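Local coordinates for protein CmeC (Campylobacter jejuni, PDB 4MT4) that probably serves as the outer-membrane exit channel of a multidrug efflux system, a trimeric member of the outer membrane factor family, at residues B[169-174]-B[250-255]; B[39-44]-B[437-442]. One frame throughout, in Å; residues are numbered along the deposited sequence.

Contact 1 (B[169-174]-B[250-255]); sequences AYENEN and YQVFNL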
loop_
_atom_site.group_PDB
_atom_site.type_symbol
_atom_site.label_atom_id
_atom_site.label_comp_id
_atom_site.label_asym_id
_atom_site.label_seq_id
_atom_site.Cartn_x
_atom_site.Cartn_y
_atom_site.Cartn_z
ATOM N N ALA B 169 -19.523 -3.064 20.939
ATOM C CA ALA B 169 -18.511 -3.391 21.932
ATOM C C ALA B 169 -18.974 -3.018 23.336
ATOM O O ALA B 169 -18.678 -3.720 24.301
ATOM C CB ALA B 169 -17.205 -2.694 21.600
ATOM N N TYR B 170 -19.705 -1.913 23.443
ATOM C CA TYR B 170 -20.268 -1.490 24.720
ATOM C C TYR B 170 -21.309 -2.490 25.217
ATOM O O TYR B 170 -21.332 -2.843 26.396
ATOM C CB TYR B 170 -20.898 -0.100 24.607
ATOM C CG TYR B 170 -19.949 1.047 24.873
ATOM C CD1 TYR B 170 -19.396 1.241 26.134
ATOM C CD2 TYR B 170 -19.622 1.951 23.870
ATOM C CE1 TYR B 170 -18.532 2.292 26.383
ATOM C CE2 TYR B 170 -18.761 3.008 24.111
ATOM C CZ TYR B 170 -18.219 3.173 25.368
ATOM O OH TYR B 170 -17.361 4.225 25.604
ATOM N N GLU B 171 -22.165 -2.941 24.303
ATOM C CA GLU B 171 -23.237 -3.875 24.630
ATOM C C GLU B 171 -22.699 -5.216 25.116
ATOM O O GLU B 171 -23.192 -5.770 26.098
ATOM C CB GLU B 171 -24.144 -4.085 23.417
ATOM C CG GLU B 171 -25.064 -2.910 23.122
ATOM C CD GLU B 171 -26.174 -2.773 24.145
ATOM O OE1 GLU B 171 -27.112 -3.597 24.117
ATOM O OE2 GLU B 171 -26.105 -1.845 24.979
ATOM N N ASN B 172 -21.691 -5.736 24.423
ATOM C CA ASN B 172 -21.076 -6.997 24.815
ATOM C C ASN B 172 -20.318 -6.868 26.134
ATOM O O ASN B 172 -20.285 -7.805 26.932
ATOM C CB ASN B 172 -20.136 -7.504 23.720
ATOM C CG ASN B 172 -20.883 -8.028 22.510
ATOM O OD1 ASN B 172 -22.071 -8.337 22.585
ATOM N ND2 ASN B 172 -20.183 -8.140 21.386
ATOM N N GLU B 173 -19.716 -5.705 26.358
ATOM C CA GLU B 173 -18.992 -5.447 27.596
ATOM C C GLU B 173 -19.942 -5.366 28.787
ATOM O O GLU B 173 -19.649 -5.885 29.865
ATOM C CB GLU B 173 -18.183 -4.154 27.488
ATOM C CG GLU B 173 -17.492 -3.751 28.781
ATOM C CD GLU B 173 -16.850 -2.385 28.695
ATOM O OE1 GLU B 173 -16.774 -1.839 27.575
ATOM O OE2 GLU B 173 -16.428 -1.855 29.743
ATOM N N ASN B 174 -21.082 -4.713 28.584
ATOM C CA ASN B 174 -22.079 -4.566 29.636
ATOM C C ASN B 174 -22.749 -5.896 29.960
ATOM O O ASN B 174 -23.080 -6.173 31.112
ATOM C CB ASN B 174 -23.132 -3.532 29.234
ATOM C CG ASN B 174 -23.538 -2.636 30.387
ATOM O OD1 ASN B 174 -24.372 -3.006 31.214
ATOM N ND2 ASN B 174 -22.952 -1.446 30.445
ATOM N N TYR B 250 -23.541 7.177 23.440
ATOM C CA TYR B 250 -24.133 6.451 22.321
ATOM C C TYR B 250 -25.599 6.085 22.543
ATOM O O TYR B 250 -26.181 6.381 23.587
ATOM C CB TYR B 250 -23.324 5.183 22.035
ATOM C CG TYR B 250 -23.351 4.170 23.158
ATOM C CD1 TYR B 250 -22.466 4.262 24.225
ATOM C CD2 TYR B 250 -24.259 3.120 23.150
ATOM C CE1 TYR B 250 -22.489 3.337 25.252
ATOM C CE2 TYR B 250 -24.289 2.191 24.169
ATOM C CZ TYR B 250 -23.402 2.304 25.218
ATOM O OH TYR B 250 -23.427 1.380 26.239
ATOM N N GLN B 251 -26.181 5.434 21.541
ATOM C CA GLN B 251 -27.578 5.026 21.576
ATOM C C GLN B 251 -27.745 3.659 20.921
ATOM O O GLN B 251 -27.223 3.420 19.832
ATOM C CB GLN B 251 -28.455 6.062 20.873
ATOM C CG GLN B 251 -29.855 5.579 20.535
ATOM C CD GLN B 251 -30.643 6.597 19.734
ATOM O OE1 GLN B 251 -30.714 7.769 20.099
ATOM N NE2 GLN B 251 -31.230 6.153 18.628
ATOM N N VAL B 252 -28.469 2.768 21.595
ATOM C CA VAL B 252 -28.714 1.418 21.093
ATOM C C VAL B 252 -29.482 1.431 19.773
ATOM O O VAL B 252 -30.452 2.173 19.613
ATOM C CB VAL B 252 -29.490 0.571 22.135
ATOM C CG1 VAL B 252 -30.230 -0.589 21.472
ATOM C CG2 VAL B 252 -28.545 0.061 23.211
ATOM N N PHE B 253 -29.031 0.614 18.826
ATOM C CA PHE B 253 -29.694 0.492 17.535
ATOM C C PHE B 253 -30.961 -0.347 17.641
ATOM O O PHE B 253 -30.925 -1.493 18.088
ATOM C CB PHE B 253 -28.747 -0.122 16.501
ATOM C CG PHE B 253 -29.400 -0.419 15.178
ATOM C CD1 PHE B 253 -29.597 0.589 14.250
ATOM C CD2 PHE B 253 -29.809 -1.705 14.859
ATOM C CE1 PHE B 253 -30.194 0.323 13.032
ATOM C CE2 PHE B 253 -30.409 -1.976 13.642
ATOM C CZ PHE B 253 -30.600 -0.960 12.728
ATOM N N ASN B 254 -32.081 0.232 17.222
ATOM C CA ASN B 254 -33.347 -0.489 17.180
ATOM C C ASN B 254 -33.797 -0.749 15.748
ATOM O O ASN B 254 -33.718 0.131 14.890
ATOM C CB ASN B 254 -34.426 0.280 17.943
ATOM C CG ASN B 254 -34.567 -0.187 19.380
ATOM O OD1 ASN B 254 -33.796 -1.023 19.852
ATOM N ND2 ASN B 254 -35.554 0.354 20.083
ATOM N N LEU B 255 -34.270 -1.966 15.501
ATOM C CA LEU B 255 -34.614 -2.402 14.153
ATOM C C LEU B 255 -35.774 -1.601 13.568
ATOM O O LEU B 255 -36.901 -1.657 14.064
ATOM C CB LEU B 255 -34.951 -3.900 14.151
ATOM C CG LEU B 255 -35.106 -4.628 12.809
ATOM C CD1 LEU B 255 -36.537 -4.565 12.279
ATOM C CD2 LEU B 255 -34.114 -4.103 11.780
#
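Tyr170 and Tyr250 form an offset stack between the long helix 129-195 of the TolC-like helical barrel and the loop that follows helix 240-245. Their ring centroids lie 4.5 Å apart and the planes differ by 15°, close enough to parallel for broad van der Waals contact. The displacement puts CE1 of Tyr250 over one face of the Tyr170 ring, toward its rim, 3.4 Å from CG. Tyrosine suits both positions: its wide ring covers a neighbour, while a phenol tolerates the partly exposed surface. The CB of Tyr250 already points at the helix, and a chi1 of 65° tucks CG between the backbone N and C and swings the ring over Tyr170. Tyr250 also touches Tyr163 and Val167 of helix 129-195.

The other half of the contact is looser. Glu171 bends at chi2 (-71°), which brings its carboxylate to CG2 of the exposed Val252, with OE2 3.6 Å away. This is packing without polar bonding, and the two side chains cross at about a right angle. Glu171 OE2 also approaches the edge of the Tyr250 ring, near its plane, 4.4 Å from Tyr250 OH. That hydroxyl oxygen is closer to aliphatic carbon: Tyr250 OH lies 3.4 Å from CB of Tyr170.

Contact 2 (B[39-44]-B[437-442]); sequences KDFDDE and NSIVDV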
loop_
_atom_site.group_PDB
_atom_site.type_symbol
_atom_site.label_atom_id
_atom_site.label_comp_id
_atom_site.label_asym_id
_atom_site.label_seq_id
_atom_site.Cartn_x
_atom_site.Cartn_y
_atom_site.Cartn_z
ATOM N N LYS B 39 -28.749 10.144 9.092
ATOM C CA LYS B 39 -29.706 10.676 10.058
ATOM C C LYS B 39 -30.960 9.809 10.162
ATOM O O LYS B 39 -31.794 10.017 11.043
ATOM C CB LYS B 39 -30.097 12.110 9.695
ATOM C CG LYS B 39 -28.975 13.121 9.861
ATOM C CD LYS B 39 -29.482 14.545 9.708
ATOM C CE LYS B 39 -28.379 15.552 9.994
ATOM N NZ LYS B 39 -28.858 16.959 9.905
ATOM N N ASP B 40 -31.086 8.834 9.267
ATOM C CA ASP B 40 -32.235 7.935 9.271
ATOM C C ASP B 40 -32.083 6.835 10.319
ATOM O O ASP B 40 -32.968 5.992 10.479
ATOM C CB ASP B 40 -32.441 7.320 7.885
ATOM C CG ASP B 40 -33.023 8.306 6.892
ATOM O OD1 ASP B 40 -33.822 9.171 7.312
ATOM O OD2 ASP B 40 -32.683 8.220 5.692
ATOM N N PHE B 41 -30.961 6.849 11.031
ATOM C CA PHE B 41 -30.750 5.927 12.140
ATOM C C PHE B 41 -31.381 6.478 13.413
ATOM O O PHE B 41 -31.443 5.791 14.434
ATOM C CB PHE B 41 -29.260 5.668 12.360
ATOM C CG PHE B 41 -28.643 4.762 11.333
ATOM C CD1 PHE B 41 -28.902 3.401 11.348
ATOM C CD2 PHE B 41 -27.795 5.268 10.362
ATOM C CE1 PHE B 41 -28.334 2.563 10.406
ATOM C CE2 PHE B 41 -27.223 4.435 9.419
ATOM C CZ PHE B 41 -27.493 3.081 9.441
ATOM N N ASP B 42 -31.843 7.725 13.335
ATOM C CA ASP B 42 -32.494 8.409 14.448
ATOM C C ASP B 42 -31.598 8.430 15.687
ATOM O O ASP B 42 -32.064 8.243 16.811
ATOM C CB ASP B 42 -33.839 7.747 14.766
ATOM C CG ASP B 42 -34.657 7.460 13.518
ATOM O OD1 ASP B 42 -34.618 8.278 12.573
ATOM O OD2 ASP B 42 -35.334 6.411 13.480
ATOM N N ASP B 43 -30.308 8.660 15.463
ATOM C CA ASP B 43 -29.322 8.694 16.536
ATOM C C ASP B 43 -28.618 10.050 16.558
ATOM O O ASP B 43 -27.826 10.361 15.670
ATOM C CB ASP B 43 -28.306 7.561 16.360
ATOM C CG ASP B 43 -27.456 7.328 17.600
ATOM O OD1 ASP B 43 -27.294 8.262 18.413
ATOM O OD2 ASP B 43 -26.941 6.201 17.756
ATOM N N GLU B 44 -28.905 10.850 17.578
ATOM C CA GLU B 44 -28.326 12.184 17.677
ATOM C C GLU B 44 -26.836 12.107 17.996
ATOM O O GLU B 44 -26.065 12.980 17.599
ATOM C CB GLU B 44 -29.055 13.015 18.736
ATOM C CG GLU B 44 -28.947 14.516 18.508
ATOM C CD GLU B 44 -29.549 14.943 17.182
ATOM O OE1 GLU B 44 -28.789 15.392 16.299
ATOM O OE2 GLU B 44 -30.783 14.829 17.023
ATOM N N ASN B 437 -24.460 -1.991 9.942
ATOM C CA ASN B 437 -23.362 -1.758 9.012
ATOM C C ASN B 437 -23.660 -2.308 7.621
ATOM O O ASN B 437 -23.061 -1.878 6.635
ATOM C CB ASN B 437 -22.067 -2.375 9.545
ATOM C CG ASN B 437 -21.519 -1.634 10.749
ATOM O OD1 ASN B 437 -21.953 -0.525 11.059
ATOM N ND2 ASN B 437 -20.551 -2.240 11.427
ATOM N N SER B 438 -24.582 -3.262 7.547
ATOM C CA SER B 438 -24.992 -3.820 6.264
ATOM C C SER B 438 -25.806 -2.788 5.496
ATOM O O SER B 438 -25.771 -2.745 4.266
ATOM C CB SER B 438 -25.802 -5.105 6.453
ATOM O OG SER B 438 -27.108 -4.824 6.928
ATOM N N ILE B 439 -26.537 -1.957 6.233
ATOM C CA ILE B 439 -27.293 -0.863 5.636
ATOM C C ILE B 439 -26.338 0.138 4.998
ATOM O O ILE B 439 -26.552 0.595 3.877
ATOM C CB ILE B 439 -28.170 -0.136 6.676
ATOM C CG1 ILE B 439 -29.128 -1.117 7.353
ATOM C CG2 ILE B 439 -28.946 0.993 6.024
ATOM C CD1 ILE B 439 -30.103 -1.770 6.401
ATOM N N VAL B 440 -25.277 0.465 5.728
ATOM C CA VAL B 440 -24.272 1.414 5.267
ATOM C C VAL B 440 -23.563 0.916 4.009
ATOM O O VAL B 440 -23.327 1.686 3.077
ATOM C CB VAL B 440 -23.225 1.689 6.368
ATOM C CG1 VAL B 440 -22.184 2.686 5.885
ATOM C CG2 VAL B 440 -23.909 2.198 7.626
ATOM N N ASP B 441 -23.231 -0.373 3.988
ATOM C CA ASP B 441 -22.549 -0.975 2.848
ATOM C C ASP B 441 -23.362 -0.830 1.566
ATOM O O ASP B 441 -22.811 -0.565 0.499
ATOM C CB ASP B 441 -22.251 -2.453 3.117
ATOM C CG ASP B 441 -21.097 -2.648 4.083
ATOM O OD1 ASP B 441 -20.200 -1.779 4.119
ATOM O OD2 ASP B 441 -21.084 -3.669 4.804
ATOM N N VAL B 442 -24.676 -1.003 1.678
ATOM C CA VAL B 442 -25.577 -0.819 0.545
ATOM C C VAL B 442 -25.581 0.639 0.103
ATOM O O VAL B 442 -25.438 0.938 -1.082
ATOM C CB VAL B 442 -27.019 -1.248 0.885
ATOM C CG1 VAL B 442 -27.960 -0.901 -0.261
ATOM C CG2 VAL B 442 -27.073 -2.733 1.196
#
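The ring of Phe41 is the flat group of this contact, and the methyls of Val440 and Ile439 approach it obliquely at its CZ end. This para carbon does the touching: Phe41 CZ lies 4.1 Å from Val440 CG2 and 4.3 Å from Ile439 CG2. Elsewhere around the ring, Phe164 of helix 129-195 makes an edge-to-face contact, and Phe258 meets it with planes at about 55°. The aromatic side chain thus fills a buried junction between the segment leading into helix 44-56 and helix 411-445 of the TolC-like helical barrel.

The length of phenylalanine matters here, since the nearest CA atoms, those of Phe41 and Ile439, are 10.0 Å apart. The CB of Phe41 points toward the helix, and CG lies anti to the carbonyl carbon (chi1 -75°), carrying CZ across the gap. On the helix, beta-branched residues supply short methyl groups close to the backbone. Val440 places CG2 beside its own backbone N and crosses the phenylalanine side chain at about a right angle; Ile439 offers CG2, while its longer branch leads away. Asp43 is the N-cap of helix 44-56, and its carboxylate caps a backbone N of the first turn. Across the contact itself only carbon meets carbon, at ordinary van der Waals separations, which implies cohesion by dispersion and burial of apolar surface, with little directional preference.

Overall arrangement
From the N terminus, 39-44 comes first, just ahead of helix 44-56, and meets 437-442 near the end of helix 411-445; contact 2 thereby closes a loop of 392 residues that includes all four strands of the sheet. Contact 1 lies wholly within that span, closing a mostly helical excursion of 75 residues from helix 129-195 through helix 201-236 to 250-255. The loops nest without crossing. Their centres are 14 Å apart, and the segments 39-44 and 250-255 join them directly: Gln251 NE2 probably donates a hydrogen bond to Asp42 O, and Phe253 packs on Phe41. Together they tie the N-terminal segment and the interhelical loop to two long helices.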